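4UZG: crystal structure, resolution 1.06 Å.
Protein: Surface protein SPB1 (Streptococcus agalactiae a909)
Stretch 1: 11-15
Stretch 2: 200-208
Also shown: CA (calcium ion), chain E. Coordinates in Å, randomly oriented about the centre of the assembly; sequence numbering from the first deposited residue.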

# COMPACT_ATOMS: atom_id res chain seq x y z
N TYR A 11 0.23 1.88 -4.48
CA TYR A 11 0.85 0.58 -4.72
C TYR A 11 -0.08 -0.27 -5.56
O TYR A 11 -1.28 -0.05 -5.60
N SER A 12 0.49 -1.28 -6.20
CA SER A 12 -0.29 -2.40 -6.73
C SER A 12 -0.30 -3.52 -5.70
O SER A 12 0.65 -3.73 -4.95
N VAL A 13 -1.40 -4.28 -5.70
CA VAL A 13 -1.49 -5.50 -4.91
C VAL A 13 -0.27 -6.38 -5.20
O VAL A 13 0.12 -6.56 -6.35
N GLY A 14 0.34 -6.88 -4.14
CA GLY A 14 1.56 -7.66 -4.19
C GLY A 14 2.84 -6.87 -3.96
O GLY A 14 3.90 -7.47 -3.73
N ASP A 15 2.75 -5.54 -4.00
CA ASP A 15 3.94 -4.71 -3.81
C ASP A 15 4.40 -4.76 -2.34
O ASP A 15 3.63 -4.94 -1.40
N ASN A 200 -0.71 -9.78 -15.53
CA ASN A 200 -1.10 -11.10 -15.08
C ASN A 200 -1.52 -10.94 -13.62
O ASN A 200 -0.69 -10.59 -12.76
N PHE A 201 -2.79 -11.16 -13.35
CA PHE A 201 -3.36 -11.01 -12.02
C PHE A 201 -3.95 -12.36 -11.58
O PHE A 201 -4.90 -12.43 -10.78
N ASN A 202 -3.36 -13.45 -12.07
CA ASN A 202 -3.88 -14.77 -11.72
C ASN A 202 -3.64 -15.13 -10.26
O ASN A 202 -4.45 -15.85 -9.67
N ASP A 203 -2.54 -14.65 -9.69
CA ASP A 203 -2.39 -14.69 -8.23
C ASP A 203 -3.18 -13.50 -7.73
O ASP A 203 -2.80 -12.33 -7.95
N THR A 204 -4.31 -13.76 -7.07
CA THR A 204 -5.18 -12.68 -6.64
C THR A 204 -4.50 -11.72 -5.65
O THR A 204 -4.98 -10.59 -5.47
N ASN A 205 -3.41 -12.16 -5.03
CA ASN A 205 -2.63 -11.32 -4.12
C ASN A 205 -1.38 -10.71 -4.74
O ASN A 205 -0.58 -10.14 -4.00
N ASN A 206 -1.21 -10.79 -6.07
CA ASN A 206 0.00 -10.26 -6.65
C ASN A 206 -0.14 -9.88 -8.11
O ASN A 206 -0.11 -10.74 -8.99
N VAL A 207 -0.28 -8.58 -8.39
CA VAL A 207 -0.17 -8.05 -9.74
C VAL A 207 1.21 -8.35 -10.29
O VAL A 207 2.21 -8.07 -9.61
N GLU A 208 1.28 -8.87 -11.52
CA GLU A 208 2.54 -9.08 -12.20
C GLU A 208 2.45 -8.52 -13.61
O GLU A 208 1.36 -8.43 -14.20

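A calcium ion sits beside this contact, and its water shell ties the two stretches together. Stretch 2 supplies all three protein ligands: Asn-206 OD1 at 2.4 Å from the calcium ion, Val-207 O at 2.3 Å and Glu-208 OE2 at 2.4 Å. Four waters complete the shell. Stretch 1 reaches the metal only through water. Water 1 donates to Val-13 O and to Asp-15 OD1, each at 2.8 Å; water 2 donates to Asp-15 OD1 at 3.2 Å.

Val-13 O also accepts the one direct hydrogen bond between the stretches, from Val-207 N at 2.9 Å. The Val-13 side chain packs against apolar side chains and against backbone. Val-13 (t) points toward stretch 2. Its CB lies 4.0 Å from Phe-201 CZ and 4.3 Å from Val-207 CG2, while its CG1 meets Asn-205 C at 3.4 Å. Val-207, also t, points back and places its CB 4.0 Å from Ser-12 CB. Ser-12 is m.

Gly-14 leaves room for Asn-206. A CB there would fall 2.1 Å from Asn-206 OD1, and the backbone angles alone call for glycine. Asn-206 (t) starts away, but its end returns.

Asp-15 (m) braces its own turn: OD2 accepts from Ser-12 N at 2.9 Å. Likewise, Asp-203 (t) OD1 accepts from Asn-205 N at 2.9 Å.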

# COMPACT_ATOMS: atom_id res chain seq x y z
CB TYR A 11 1.06 -0.16 -3.39
CG TYR A 11 2.00 0.53 -2.44
CD1 TYR A 11 3.36 0.30 -2.49
CD2 TYR A 11 1.53 1.42 -1.49
CE1 TYR A 11 4.23 0.95 -1.62
CE2 TYR A 11 2.39 2.07 -0.61
CZ TYR A 11 3.73 1.84 -0.68
OH TYR A 11 4.54 2.51 0.20
CB SER A 12 0.30 -2.95 -8.03
OG SER A 12 0.08 -2.05 -9.10
CB VAL A 13 -2.84 -6.19 -5.18
CG1 VAL A 13 -2.84 -7.62 -4.67
CG2 VAL A 13 -3.97 -5.38 -4.55
CB ASP A 15 3.67 -3.24 -4.15
CG ASP A 15 3.58 -2.93 -5.63
OD1 ASP A 15 3.78 -3.81 -6.48
OD2 ASP A 15 3.31 -1.73 -5.90
CB ASN A 200 0.03 -12.11 -15.19
CG ASN A 200 -0.38 -13.47 -14.63
OD1 ASN A 200 -0.86 -13.60 -13.52
ND2 ASN A 200 -0.29 -14.49 -15.45
CB PHE A 201 -4.41 -9.90 -11.98
CG PHE A 201 -4.54 -9.12 -10.67
CD1 PHE A 201 -3.99 -9.57 -9.47
CD2 PHE A 201 -5.24 -7.93 -10.67
CE1 PHE A 201 -4.19 -8.84 -8.31
CE2 PHE A 201 -5.42 -7.20 -9.51
CZ PHE A 201 -4.88 -7.65 -8.33
CB ASN A 202 -3.31 -15.81 -12.65
CG ASN A 202 -3.79 -15.61 -14.09
OD1 ASN A 202 -4.76 -14.87 -14.38
ND2 ASN A 202 -3.12 -16.26 -15.00
CB ASP A 203 -0.92 -14.56 -7.82
CG ASP A 203 -0.71 -14.61 -6.33
OD1 ASP A 203 -1.67 -14.44 -5.55
OD2 ASP A 203 0.46 -14.79 -5.92
CB THR A 204 -6.48 -13.20 -6.04
OG1 THR A 204 -6.18 -14.05 -4.92
CG2 THR A 204 -7.29 -13.97 -7.07
CB ASN A 205 -2.26 -12.11 -2.87
CG ASN A 205 -3.46 -12.47 -2.05
OD1 ASN A 205 -4.20 -11.58 -1.60
ND2 ASN A 205 -3.70 -13.78 -1.87
CB ASN A 206 1.16 -11.25 -6.48
CG ASN A 206 2.46 -10.68 -6.98
OD1 ASN A 206 2.65 -9.46 -7.01
ND2 ASN A 206 3.37 -11.54 -7.34
CB VAL A 207 -0.37 -6.51 -9.69
CG1 VAL A 207 0.12 -5.80 -10.94
CG2 VAL A 207 -1.83 -6.16 -9.40
CB GLU A 208 2.88 -10.56 -12.24
CG GLU A 208 3.39 -11.10 -10.89
CD GLU A 208 4.78 -10.54 -10.53
OE1 GLU A 208 5.74 -10.72 -11.35
OE2 GLU A 208 4.92 -9.82 -9.54
CA CA E . 4.08 -7.97 -8.23
O HOH W 1 2.79 -6.30 -7.18
O HOH W 2 5.67 -6.30 -7.21
O HOH W 3 5.60 -9.12 -6.76
O HOH W 4 5.06 -6.80 -10.04